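Local coordinates for 4-hydroxybutyrate coenzyme A transferase (Shewanella oneidensis, PDB 2OAS), which binds coenzyme A and probably transfers it between carboxylic acids such as 4-hydroxybutyrate and acetate, at residues L50-T55 with L70-F75; P155-D160 with V281-I286; L191-H196 with Y382-Y387; P299-I304 with G340-G345. All coordinates share one frame; numbering follows the deposited sequence.

Interaction 1. Residues L50-T55 with L70-F75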
loop_
_atom_site.group_PDB
_atom_site.type_symbol
_atom_site.label_atom_id
_atom_site.label_comp_id
_atom_site.label_asym_id
_atom_site.label_seq_id
_atom_site.Cartn_x
_atom_site.Cartn_y
_atom_site.Cartn_z
ATOM N N LEU A 50 24.231 -9.713 9.749
ATOM C CA LEU A 50 23.686 -10.696 8.827
ATOM C C LEU A 50 22.268 -10.345 8.410
ATOM O O LEU A 50 21.325 -10.492 9.196
ATOM C CB LEU A 50 23.715 -12.078 9.478
ATOM C CG LEU A 50 23.321 -13.299 8.651
ATOM C CD1 LEU A 50 23.830 -14.531 9.337
ATOM C CD2 LEU A 50 21.818 -13.381 8.493
ATOM N N LEU A 51 22.133 -9.885 7.162
ATOM C CA LEU A 51 20.839 -9.517 6.578
ATOM C C LEU A 51 20.146 -10.808 6.164
ATOM O O LEU A 51 20.798 -11.751 5.713
ATOM C CB LEU A 51 21.044 -8.611 5.358
ATOM C CG LEU A 51 21.484 -7.161 5.587
ATOM C CD1 LEU A 51 21.891 -6.494 4.273
ATOM C CD2 LEU A 51 20.337 -6.412 6.215
ATOM N N GLN A 52 18.829 -10.854 6.303
ATOM C CA GLN A 52 18.100 -12.076 5.970
ATOM C C GLN A 52 16.588 -11.895 5.889
ATOM O O GLN A 52 16.040 -10.824 6.153
ATOM C CB GLN A 52 18.387 -13.136 7.044
ATOM C CG GLN A 52 17.565 -12.929 8.324
ATOM C CD GLN A 52 18.166 -13.589 9.571
ATOM O OE1 GLN A 52 19.227 -13.183 10.046
ATOM N NE2 GLN A 52 17.482 -14.598 10.099
ATOM N N LEU A 53 15.929 -12.978 5.525
ATOM C CA LEU A 53 14.480 -13.024 5.445
ATOM C C LEU A 53 14.160 -14.182 6.386
ATOM O O LEU A 53 14.914 -14.443 7.326
ATOM C CB LEU A 53 14.038 -13.338 4.012
ATOM C CG LEU A 53 13.735 -12.188 3.031
ATOM C CD1 LEU A 53 14.668 -11.014 3.213
ATOM C CD2 LEU A 53 13.833 -12.720 1.622
ATOM N N HIS A 54 13.062 -14.880 6.133
ATOM C CA HIS A 54 12.691 -16.007 6.966
ATOM C C HIS A 54 13.764 -17.084 6.759
ATOM O O HIS A 54 14.084 -17.451 5.624
ATOM C CB HIS A 54 11.298 -16.517 6.556
ATOM C CG HIS A 54 10.747 -17.573 7.463
ATOM N ND1 HIS A 54 11.263 -18.851 7.518
ATOM C CD2 HIS A 54 9.759 -17.527 8.388
ATOM C CE1 HIS A 54 10.622 -19.544 8.441
ATOM N NE2 HIS A 54 9.704 -18.764 8.984
ATOM N N THR A 55 14.341 -17.582 7.848
ATOM C CA THR A 55 15.378 -18.600 7.732
ATOM C C THR A 55 14.935 -19.930 8.335
ATOM O O THR A 55 14.026 -19.972 9.163
ATOM C CB THR A 55 16.678 -18.142 8.411
ATOM O OG1 THR A 55 17.686 -19.129 8.191
ATOM C CG2 THR A 55 16.472 -17.979 9.922
ATOM N N LEU A 70 28.230 -11.331 16.193
ATOM C CA LEU A 70 27.307 -11.244 15.083
ATOM C C LEU A 70 25.944 -10.756 15.539
ATOM O O LEU A 70 25.535 -11.028 16.659
ATOM C CB LEU A 70 27.181 -12.622 14.432
ATOM C CG LEU A 70 26.036 -12.880 13.451
ATOM C CD1 LEU A 70 25.921 -11.737 12.468
ATOM C CD2 LEU A 70 26.290 -14.173 12.725
ATOM N N ARG A 71 25.251 -10.018 14.680
ATOM C CA ARG A 71 23.925 -9.518 15.000
ATOM C C ARG A 71 23.049 -9.744 13.781
ATOM O O ARG A 71 23.500 -9.554 12.662
ATOM C CB ARG A 71 23.983 -8.025 15.359
ATOM C CG ARG A 71 22.617 -7.323 15.454
ATOM C CD ARG A 71 22.706 -5.874 15.979
ATOM N NE ARG A 71 22.512 -5.811 17.427
ATOM C CZ ARG A 71 21.381 -5.442 18.024
ATOM N NH1 ARG A 71 20.328 -5.082 17.303
ATOM N NH2 ARG A 71 21.294 -5.464 19.347
ATOM N N HIS A 72 21.813 -10.180 14.000
ATOM C CA HIS A 72 20.876 -10.425 12.911
ATOM C C HIS A 72 20.101 -9.168 12.513
ATOM O O HIS A 72 19.638 -8.436 13.381
ATOM C CB HIS A 72 19.878 -11.526 13.312
ATOM C CG HIS A 72 20.523 -12.843 13.604
ATOM N ND1 HIS A 72 20.961 -13.192 14.861
ATOM C CD2 HIS A 72 20.861 -13.873 12.789
ATOM C CE1 HIS A 72 21.543 -14.378 14.809
ATOM N NE2 HIS A 72 21.497 -14.813 13.562
ATOM N N ARG A 73 19.981 -8.924 11.204
ATOM C CA ARG A 73 19.230 -7.773 10.667
ATOM C C ARG A 73 18.136 -8.397 9.806
ATOM O O ARG A 73 18.376 -8.789 8.670
ATOM C CB ARG A 73 20.127 -6.875 9.818
ATOM C CG ARG A 73 19.528 -5.501 9.503
ATOM C CD ARG A 73 20.577 -4.595 8.870
ATOM N NE ARG A 73 20.070 -3.293 8.447
ATOM C CZ ARG A 73 19.833 -2.268 9.260
ATOM N NH1 ARG A 73 20.053 -2.382 10.564
ATOM N NH2 ARG A 73 19.403 -1.117 8.763
ATOM N N CYS A 74 16.934 -8.482 10.355
ATOM C CA CYS A 74 15.829 -9.129 9.675
ATOM C C CYS A 74 14.834 -8.292 8.903
ATOM O O CYS A 74 14.281 -7.319 9.423
ATOM C CB CYS A 74 15.042 -9.964 10.677
ATOM S SG CYS A 74 16.046 -11.020 11.702
ATOM N N PHE A 75 14.597 -8.699 7.661
ATOM C CA PHE A 75 13.621 -8.048 6.809
ATOM C C PHE A 75 12.331 -8.817 7.060
ATOM O O PHE A 75 11.249 -8.395 6.670
ATOM C CB PHE A 75 14.027 -8.176 5.338
ATOM C CG PHE A 75 15.209 -7.342 4.977
ATOM C CD1 PHE A 75 16.279 -7.887 4.286
ATOM C CD2 PHE A 75 15.250 -5.992 5.325
ATOM C CE1 PHE A 75 17.378 -7.105 3.955
ATOM C CE2 PHE A 75 16.348 -5.207 4.998
ATOM C CZ PHE A 75 17.413 -5.763 4.307
#
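Two neighbouring parallel strands of the large N-terminal sheet, 48-52 and 70-74, meet here, with 50-52 and 70-74 running 25° apart, and a loop without helix or strand joins one to the other. Leu50 N donates to Arg71 O at 3.0 Å, nearly along the C=O axis, and Leu50 O takes Arg73 N at 2.9 Å with the donor lifted above the carbonyl plane. Gln52 N adds a weak bond to Arg73 O; Gln52 O receives Phe75 N at 3.0 Å, again almost end-on. On one face of the sheet Leu51 and the extended Arg73 chain lie alongside each other, Leu51 CD2 resting 3.2 Å from Arg73 CD. Leu51 CD2 also comes to 3.6 Å from Phe75 CZ, while Leu53 CD1 sits at the ring's edge and touches Phe75 CB. On the other face Gln52, its CG in the crowded position (chi1 79°), brings OE1 in plane to the edge of the His72 imidazole, 3.3 Å from CD2. An alanine in place of Phe75 would probably remove the ring from beside Leu51 CD2 and Leu53 CD1 and lose its packing on Leu103 and Phe104 of helix 100-105. Leu51 lines the stem of Arg73, whose NH2 makes a salt bridge to Glu399 of the second subunit, so the strand pair is linked to the dimer partner.

Interaction 2. Residues P155-D160 with V281-I286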
loop_
_atom_site.group_PDB
_atom_site.type_symbol
_atom_site.label_atom_id
_atom_site.label_comp_id
_atom_site.label_asym_id
_atom_site.label_seq_id
_atom_site.Cartn_x
_atom_site.Cartn_y
_atom_site.Cartn_z
ATOM N N PRO A 155 17.452 -28.866 -5.923
ATOM C CA PRO A 155 16.908 -29.050 -7.267
ATOM C C PRO A 155 17.322 -27.905 -8.205
ATOM O O PRO A 155 17.507 -26.768 -7.769
ATOM C CB PRO A 155 15.397 -29.124 -7.016
ATOM C CG PRO A 155 15.199 -28.361 -5.740
ATOM C CD PRO A 155 16.381 -28.751 -4.916
ATOM N N ARG A 156 17.489 -28.229 -9.487
ATOM C CA ARG A 156 17.884 -27.271 -10.529
ATOM C C ARG A 156 16.638 -26.585 -11.065
ATOM O O ARG A 156 16.162 -26.913 -12.152
ATOM C CB ARG A 156 18.578 -28.028 -11.658
ATOM C CG ARG A 156 19.126 -27.187 -12.799
ATOM C CD ARG A 156 19.927 -28.091 -13.714
ATOM N NE ARG A 156 20.722 -27.381 -14.699
ATOM C CZ ARG A 156 20.351 -27.180 -15.962
ATOM N NH1 ARG A 156 19.176 -27.634 -16.388
ATOM N NH2 ARG A 156 21.172 -26.540 -16.795
ATOM N N THR A 157 16.120 -25.624 -10.308
ATOM C CA THR A 157 14.909 -24.905 -10.680
ATOM C C THR A 157 15.034 -24.048 -11.933
ATOM O O THR A 157 16.106 -23.522 -12.228
ATOM C CB THR A 157 14.417 -23.978 -9.525
ATOM O OG1 THR A 157 15.419 -22.995 -9.230
ATOM C CG2 THR A 157 14.130 -24.794 -8.267
ATOM N N HIS A 158 13.930 -23.898 -12.665
ATOM C CA HIS A 158 13.935 -23.065 -13.861
ATOM C C HIS A 158 13.527 -21.651 -13.511
ATOM O O HIS A 158 12.813 -21.430 -12.537
ATOM C CB HIS A 158 13.000 -23.612 -14.932
ATOM C CG HIS A 158 13.581 -24.742 -15.710
ATOM N ND1 HIS A 158 13.513 -24.808 -17.085
ATOM C CD2 HIS A 158 14.263 -25.840 -15.312
ATOM C CE1 HIS A 158 14.131 -25.900 -17.502
ATOM N NE2 HIS A 158 14.597 -26.543 -16.446
ATOM N N GLY A 159 13.989 -20.696 -14.313
ATOM C CA GLY A 159 13.690 -19.298 -14.058
ATOM C C GLY A 159 14.961 -18.470 -13.911
ATOM O O GLY A 159 15.926 -18.685 -14.645
ATOM N N ASP A 160 14.985 -17.538 -12.964
ATOM C CA ASP A 160 16.166 -16.700 -12.793
ATOM C C ASP A 160 17.172 -17.159 -11.750
ATOM O O ASP A 160 18.076 -16.408 -11.404
ATOM C CB ASP A 160 15.750 -15.272 -12.455
ATOM C CG ASP A 160 14.607 -14.779 -13.317
ATOM O OD1 ASP A 160 14.637 -15.019 -14.559
ATOM O OD2 ASP A 160 13.685 -14.144 -12.752
ATOM N N VAL A 281 7.677 -25.184 -14.138
ATOM C CA VAL A 281 7.744 -24.405 -12.902
ATOM C C VAL A 281 8.830 -23.345 -12.989
ATOM O O VAL A 281 10.010 -23.651 -13.158
ATOM C CB VAL A 281 8.012 -25.303 -11.654
ATOM C CG1 VAL A 281 7.917 -24.472 -10.380
ATOM C CG2 VAL A 281 7.009 -26.453 -11.604
ATOM N N ILE A 282 8.426 -22.090 -12.870
ATOM C CA ILE A 282 9.359 -20.989 -12.951
ATOM C C ILE A 282 9.509 -20.196 -11.652
ATOM O O ILE A 282 8.558 -19.582 -11.153
ATOM C CB ILE A 282 8.950 -20.020 -14.066
ATOM C CG1 ILE A 282 8.945 -20.761 -15.408
ATOM C CG2 ILE A 282 9.901 -18.819 -14.096
ATOM C CD1 ILE A 282 10.289 -21.376 -15.783
ATOM N N PHE A 283 10.719 -20.234 -11.110
ATOM C CA PHE A 283 11.063 -19.521 -9.903
ATOM C C PHE A 283 11.598 -18.198 -10.395
ATOM O O PHE A 283 12.680 -18.115 -10.970
ATOM C CB PHE A 283 12.151 -20.262 -9.111
ATOM C CG PHE A 283 11.644 -21.464 -8.373
ATOM C CD1 PHE A 283 11.268 -22.617 -9.056
ATOM C CD2 PHE A 283 11.498 -21.428 -6.984
ATOM C CE1 PHE A 283 10.748 -23.704 -8.379
ATOM C CE2 PHE A 283 10.976 -22.514 -6.299
ATOM C CZ PHE A 283 10.605 -23.659 -6.994
HETATM N N MSE A 284 10.829 -17.159 -10.143
HETATM C CA MSE A 284 11.161 -15.824 -10.584
HETATM C C MSE A 284 11.578 -14.943 -9.420
HETATM O O MSE A 284 11.224 -15.212 -8.272
HETATM C CB MSE A 284 9.928 -15.244 -11.247
HETATM C CG MSE A 284 10.119 -13.987 -12.038
HETATM SE SE MSE A 284 8.408 -13.624 -12.836
HETATM C CE MSE A 284 8.595 -14.802 -14.356
ATOM N N ASP A 285 12.315 -13.882 -9.741
ATOM C CA ASP A 285 12.808 -12.900 -8.775
ATOM C C ASP A 285 11.650 -12.141 -8.135
ATOM O O ASP A 285 10.804 -11.601 -8.840
ATOM C CB ASP A 285 13.745 -11.923 -9.497
ATOM C CG ASP A 285 14.113 -10.706 -8.656
ATOM O OD1 ASP A 285 13.930 -10.735 -7.418
ATOM O OD2 ASP A 285 14.604 -9.718 -9.240
ATOM N N ILE A 286 11.615 -12.092 -6.804
ATOM C CA ILE A 286 10.540 -11.404 -6.093
ATOM C C ILE A 286 10.289 -9.980 -6.576
ATOM O O ILE A 286 9.185 -9.461 -6.436
ATOM C CB ILE A 286 10.816 -11.321 -4.589
ATOM C CG1 ILE A 286 12.231 -10.800 -4.375
ATOM C CG2 ILE A 286 10.611 -12.668 -3.939
ATOM C CD1 ILE A 286 12.529 -10.485 -2.957
#
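Thr157 holds OG1 in the crowded position between its backbone N and carbonyl carbon (chi1 61°), which swings CG2 over the Phe283 ring; Phe283 itself has CG beside its own N (chi1 -76°), and the two side chains cross at about a right angle. The contact belongs to a small three-stranded parallel sheet in which 158-159, a weakly bonded edge strand, lies against the central strand 281-283. Thr157 CG2 makes a CH-pi contact, 3.8 Å from the centroid of the Phe283 ring and offset toward the rim. Thr157 OG1, turned from the ring, bonds to Gly130 O and Ser128 OG, so Thr157 is held by its methyl on the ring and by its hydroxyl on Gly130 and Ser128. The backbone is joined by Phe283 N to His158 O at 2.8 Å, in the carbonyl plane, and by Asp160 N to Phe283 O at 3.1 Å. Between them Gly159 has a backbone conformation suited to glycine, and a CB there would run into Phe283 O. Just before it, His158 CB packs on Ile282 CD1 at 3.6 Å. Replacing Phe283 with an alanine would probably strip Thr157 CG2 of its aromatic floor and weaken packing against Val275 of helix 269-275. The charged end of the contact is at Asp285, the N-cap of the following helix: its OD1 caps Glu287 N and its OD2 pairs with Arg105, while its own backbone N gives a weak bond to Asp160 OD2 at 3.3 Å, beside Met284 CG.

Interaction 3. Residues L191-H196 with Y382-Y387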
loop_
_atom_site.group_PDB
_atom_site.type_symbol
_atom_site.label_atom_id
_atom_site.label_comp_id
_atom_site.label_asym_id
_atom_site.label_seq_id
_atom_site.Cartn_x
_atom_site.Cartn_y
_atom_site.Cartn_z
ATOM N N LEU A 191 -10.513 -26.249 8.392
ATOM C CA LEU A 191 -11.455 -26.808 7.437
ATOM C C LEU A 191 -12.584 -25.825 7.173
ATOM O O LEU A 191 -12.957 -25.581 6.023
ATOM C CB LEU A 191 -12.044 -28.119 7.964
ATOM C CG LEU A 191 -11.723 -29.409 7.199
ATOM C CD1 LEU A 191 -12.195 -29.272 5.749
ATOM C CD2 LEU A 191 -10.216 -29.683 7.266
ATOM N N ALA A 192 -13.130 -25.264 8.244
ATOM C CA ALA A 192 -14.222 -24.316 8.139
ATOM C C ALA A 192 -13.810 -23.143 7.260
ATOM O O ALA A 192 -14.501 -22.805 6.301
ATOM C CB ALA A 192 -14.626 -23.832 9.527
ATOM N N ILE A 193 -12.679 -22.526 7.579
ATOM C CA ILE A 193 -12.186 -21.400 6.799
ATOM C C ILE A 193 -11.912 -21.822 5.358
ATOM O O ILE A 193 -12.176 -21.073 4.422
ATOM C CB ILE A 193 -10.892 -20.856 7.400
ATOM C CG1 ILE A 193 -11.154 -20.410 8.837
ATOM C CG2 ILE A 193 -10.356 -19.732 6.540
ATOM C CD1 ILE A 193 -9.904 -20.145 9.638
ATOM N N GLY A 194 -11.379 -23.027 5.189
ATOM C CA GLY A 194 -11.081 -23.516 3.865
ATOM C C GLY A 194 -12.325 -23.564 3.015
ATOM O O GLY A 194 -12.306 -23.184 1.846
ATOM N N GLN A 195 -13.420 -24.021 3.613
ATOM C CA GLN A 195 -14.691 -24.130 2.905
ATOM C C GLN A 195 -15.224 -22.768 2.492
ATOM O O GLN A 195 -15.655 -22.582 1.356
ATOM C CB GLN A 195 -15.717 -24.841 3.790
ATOM C CG GLN A 195 -15.243 -26.185 4.331
ATOM C CD GLN A 195 -16.265 -26.848 5.247
ATOM O OE1 GLN A 195 -16.754 -26.233 6.208
ATOM N NE2 GLN A 195 -16.593 -28.103 4.957
ATOM N N HIS A 196 -15.196 -21.814 3.412
ATOM C CA HIS A 196 -15.689 -20.479 3.105
ATOM C C HIS A 196 -14.915 -19.851 1.963
ATOM O O HIS A 196 -15.513 -19.341 1.017
ATOM C CB HIS A 196 -15.606 -19.574 4.335
ATOM C CG HIS A 196 -16.531 -19.972 5.443
ATOM N ND1 HIS A 196 -17.891 -20.113 5.263
ATOM C CD2 HIS A 196 -16.293 -20.239 6.749
ATOM C CE1 HIS A 196 -18.450 -20.451 6.412
ATOM N NE2 HIS A 196 -17.501 -20.533 7.328
ATOM N N TYR A 382 -11.874 -9.006 1.176
ATOM C CA TYR A 382 -12.569 -10.016 1.970
ATOM C C TYR A 382 -11.780 -10.414 3.199
ATOM O O TYR A 382 -10.553 -10.386 3.204
ATOM C CB TYR A 382 -12.811 -11.293 1.186
ATOM C CG TYR A 382 -14.010 -11.309 0.289
ATOM C CD1 TYR A 382 -13.864 -11.165 -1.096
ATOM C CD2 TYR A 382 -15.287 -11.528 0.807
ATOM C CE1 TYR A 382 -14.947 -11.244 -1.943
ATOM C CE2 TYR A 382 -16.394 -11.611 -0.035
ATOM C CZ TYR A 382 -16.213 -11.467 -1.414
ATOM O OH TYR A 382 -17.284 -11.542 -2.275
ATOM N N ILE A 383 -12.501 -10.818 4.230
ATOM C CA ILE A 383 -11.908 -11.288 5.466
ATOM C C ILE A 383 -12.755 -12.494 5.844
ATOM O O ILE A 383 -13.964 -12.377 5.971
ATOM C CB ILE A 383 -11.965 -10.220 6.560
ATOM C CG1 ILE A 383 -10.915 -9.152 6.264
ATOM C CG2 ILE A 383 -11.712 -10.840 7.929
ATOM C CD1 ILE A 383 -10.841 -8.079 7.291
ATOM N N VAL A 384 -12.128 -13.660 5.979
ATOM C CA VAL A 384 -12.857 -14.881 6.316
ATOM C C VAL A 384 -12.387 -15.510 7.616
ATOM O O VAL A 384 -11.215 -15.450 7.981
ATOM C CB VAL A 384 -12.728 -15.959 5.230
ATOM C CG1 VAL A 384 -13.241 -15.455 3.908
ATOM C CG2 VAL A 384 -11.282 -16.364 5.102
ATOM N N THR A 385 -13.326 -16.153 8.284
ATOM C CA THR A 385 -13.080 -16.814 9.548
ATOM C C THR A 385 -13.907 -18.087 9.518
ATOM O O THR A 385 -14.702 -18.300 8.594
ATOM C CB THR A 385 -13.548 -15.906 10.704
ATOM O OG1 THR A 385 -12.577 -14.868 10.914
ATOM C CG2 THR A 385 -13.735 -16.678 11.976
ATOM N N GLU A 386 -13.721 -18.942 10.519
ATOM C CA GLU A 386 -14.475 -20.183 10.589
ATOM C C GLU A 386 -15.980 -19.884 10.666
ATOM O O GLU A 386 -16.805 -20.782 10.524
ATOM C CB GLU A 386 -14.030 -21.005 11.809
ATOM C CG GLU A 386 -14.360 -20.383 13.171
ATOM C CD GLU A 386 -13.145 -19.793 13.885
ATOM O OE1 GLU A 386 -12.457 -18.937 13.293
ATOM O OE2 GLU A 386 -12.882 -20.189 15.055
ATOM N N TYR A 387 -16.333 -18.620 10.880
ATOM C CA TYR A 387 -17.740 -18.248 10.987
ATOM C C TYR A 387 -18.300 -17.522 9.771
ATOM O O TYR A 387 -19.413 -17.003 9.821
ATOM C CB TYR A 387 -17.958 -17.400 12.251
ATOM C CG TYR A 387 -17.638 -18.138 13.540
ATOM C CD1 TYR A 387 -18.472 -19.153 14.008
ATOM C CD2 TYR A 387 -16.470 -17.869 14.258
ATOM C CE1 TYR A 387 -18.154 -19.884 15.140
ATOM C CE2 TYR A 387 -16.140 -18.600 15.401
ATOM C CZ TYR A 387 -16.987 -19.612 15.831
ATOM O OH TYR A 387 -16.657 -20.385 16.927
#
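His196 and Ile193 reach from one side of helix 188-200 toward the end of strand 382-385, both meeting the Thr385-Glu386 backbone where the strand ends, Ile193 also reaching Val384, with Ala192 a turn before His196. His196 has CG beside its backbone N (chi1 -67°), and its ring is turned so that Glu386 O lies in plane at the edge. His196 NE2 donates a weak hydrogen bond to Glu386 O at 3.3 Å, bent to 148°. The neighbouring carbon, His196 CD2, comes within 3.1 Å of Thr385 O, approaching obliquely to the ring. Ile193 uses two branches: CG1 presses against the peptide after Thr385, 3.4 Å from Glu386 N, while CG2 meets Val384 CG2 at 3.8 Å, the two side chains crossing obliquely. Ala192 CB covers the root of the Glu386 side chain, 3.7 Å from its CB. Past that point the Glu386 chain has CG in the crowded position (chi1 67°) and bends at chi2, and its OE1 is taken by Ser353 N. The helix thereby packs across the C-terminal mixed sheet, with Ile193 also on Ala350 of strand 346-350 and Val384 on Val197. At the strand's end a histidine N-H serves a backbone carbonyl just past the last strand residue; with NE2 as donor the ring must carry a proton there, so the bond would probably favour that tautomer or the protonated imidazole.

Interaction 4. Residues P299-I304 with G340-G345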
loop_
_atom_site.group_PDB
_atom_site.type_symbol
_atom_site.label_atom_id
_atom_site.label_comp_id
_atom_site.label_asym_id
_atom_site.label_seq_id
_atom_site.Cartn_x
_atom_site.Cartn_y
_atom_site.Cartn_z
ATOM N N PRO A 299 -5.856 -11.995 -15.249
ATOM C CA PRO A 299 -7.268 -11.810 -14.885
ATOM C C PRO A 299 -7.730 -12.771 -13.803
ATOM O O PRO A 299 -7.204 -13.873 -13.664
ATOM C CB PRO A 299 -7.994 -12.038 -16.210
ATOM C CG PRO A 299 -7.096 -13.016 -16.918
ATOM C CD PRO A 299 -5.727 -12.474 -16.638
ATOM N N ASN A 300 -8.711 -12.334 -13.025
ATOM C CA ASN A 300 -9.269 -13.164 -11.965
ATOM C C ASN A 300 -8.261 -13.638 -10.918
ATOM O O ASN A 300 -8.316 -14.781 -10.465
ATOM C CB ASN A 300 -9.971 -14.370 -12.588
ATOM C CG ASN A 300 -11.036 -13.961 -13.578
ATOM O OD1 ASN A 300 -11.959 -13.226 -13.239
ATOM N ND2 ASN A 300 -10.912 -14.435 -14.811
ATOM N N VAL A 301 -7.338 -12.771 -10.540
ATOM C CA VAL A 301 -6.364 -13.120 -9.521
ATOM C C VAL A 301 -7.106 -13.394 -8.206
ATOM O O VAL A 301 -8.066 -12.702 -7.877
ATOM C CB VAL A 301 -5.349 -11.963 -9.303
ATOM C CG1 VAL A 301 -4.638 -12.119 -7.966
ATOM C CG2 VAL A 301 -4.336 -11.951 -10.440
HETATM N N MSE A 302 -6.660 -14.411 -7.473
HETATM C CA MSE A 302 -7.263 -14.803 -6.200
HETATM C C MSE A 302 -6.148 -14.811 -5.171
HETATM O O MSE A 302 -5.355 -15.746 -5.100
HETATM C CB MSE A 302 -7.883 -16.207 -6.317
HETATM C CG MSE A 302 -8.518 -16.755 -5.042
HETATM SE SE MSE A 302 -10.173 -15.882 -4.508
HETATM C CE MSE A 302 -9.487 -14.849 -3.039
ATOM N N ALA A 303 -6.074 -13.752 -4.388
ATOM C CA ALA A 303 -5.034 -13.632 -3.392
ATOM C C ALA A 303 -5.541 -13.999 -2.007
ATOM O O ALA A 303 -6.406 -13.334 -1.453
ATOM C CB ALA A 303 -4.489 -12.227 -3.401
ATOM N N ILE A 304 -4.979 -15.061 -1.451
ATOM C CA ILE A 304 -5.388 -15.536 -0.141
ATOM C C ILE A 304 -4.234 -15.492 0.847
ATOM O O ILE A 304 -3.271 -16.234 0.720
ATOM C CB ILE A 304 -5.909 -16.976 -0.243
ATOM C CG1 ILE A 304 -7.085 -17.016 -1.217
ATOM C CG2 ILE A 304 -6.300 -17.485 1.111
ATOM C CD1 ILE A 304 -7.493 -18.411 -1.607
ATOM N N GLY A 340 -6.836 -6.477 -6.585
ATOM C CA GLY A 340 -7.925 -5.527 -6.787
ATOM C C GLY A 340 -7.875 -4.871 -8.159
ATOM O O GLY A 340 -8.906 -4.530 -8.743
ATOM N N LEU A 341 -6.661 -4.691 -8.666
ATOM C CA LEU A 341 -6.428 -4.091 -9.968
ATOM C C LEU A 341 -6.714 -5.081 -11.096
ATOM O O LEU A 341 -7.085 -4.681 -12.199
ATOM C CB LEU A 341 -4.979 -3.604 -10.060
ATOM C CG LEU A 341 -4.639 -2.463 -9.098
ATOM C CD1 LEU A 341 -3.134 -2.249 -9.043
ATOM C CD2 LEU A 341 -5.356 -1.204 -9.539
ATOM N N SER A 342 -6.549 -6.369 -10.812
ATOM C CA SER A 342 -6.799 -7.427 -11.800
ATOM C C SER A 342 -8.274 -7.531 -12.187
ATOM O O SER A 342 -9.165 -7.297 -11.366
ATOM C CB SER A 342 -6.330 -8.782 -11.255
ATOM O OG SER A 342 -6.885 -9.847 -12.012
ATOM N N GLU A 343 -8.534 -7.899 -13.433
ATOM C CA GLU A 343 -9.914 -8.010 -13.898
ATOM C C GLU A 343 -10.667 -9.128 -13.191
ATOM O O GLU A 343 -10.384 -10.307 -13.389
ATOM C CB GLU A 343 -9.954 -8.244 -15.413
ATOM C CG GLU A 343 -9.159 -7.229 -16.228
ATOM C CD GLU A 343 -9.220 -7.507 -17.732
ATOM O OE1 GLU A 343 -8.792 -8.612 -18.159
ATOM O OE2 GLU A 343 -9.698 -6.622 -18.481
ATOM N N GLY A 344 -11.628 -8.742 -12.366
ATOM C CA GLY A 344 -12.414 -9.717 -11.641
ATOM C C GLY A 344 -11.610 -10.358 -10.525
ATOM O O GLY A 344 -11.957 -11.429 -10.034
ATOM N N GLY A 345 -10.531 -9.699 -10.123
ATOM C CA GLY A 345 -9.711 -10.240 -9.064
ATOM C C GLY A 345 -10.324 -10.053 -7.687
ATOM O O GLY A 345 -11.109 -9.131 -7.451
#
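Ser342, the first residue to leave helical geometry after helix 332-341, carries the contact. Ser342 opens a type II beta turn that ends at Gly345, closed by Gly345 N bonding to Ser342 O at 3.0 Å. Ser342 CB points toward 299-304 and lies 3.8 Å from Val301 CG2. The next atom, OG, is held anti to the backbone N (chi1 164°), which sets it among the backbone atoms where the chain enters strand 301-305. There Ser342 OG accepts a weak but straight bond from Val301 N at 3.3 Å (171°), and it also touches Pro299 CA. The hydroxyl bonds as well to Asn298 O, its strongest polar partner, so one oxygen links the turn to Asn298 O before Pro299 and to the N-H of Val301 beyond Asn300. The main bond of the contact lies beside it: Asn300 N donates to Glu343 O at 2.7 Å, from above the carbonyl plane. Further along the turn Gly344 has a positive phi, which favours glycine, while Gly345 CA comes 3.2 Å from Val301 O. In the fold, Val301 packs under Ala339 of helix 332-341, and the chain passes straight from Gly345 into strand 346-350, which pairs with strand 301-305 through Arg346; on the other side strand 206-208 bonds to Asn300 and Met302, so the turn sits at the starts of two inner strands of the mixed sheet.

Along the chain interaction 1 closes first, within the N-terminal parallel sheet. Interaction 2 then opens in the region of the N-terminal family and ends in that of the C-terminal one, so it spans the two; interaction 3 interlocks with it, and interaction 4 is nested inside the loop that interaction 3 closes. Interactions 3 and 4 reach the same mixed sheet, their centres about 19 Å apart. Interaction 1 lies about 33 Å from interaction 3, centre to centre, on the opposite side of the chain's centre. Interactions 1 and 4 both touch the second subunit. The coenzyme A pocket draws residues from 76 to 362; the Leu53 side chain lies about 8 Å from the ligand.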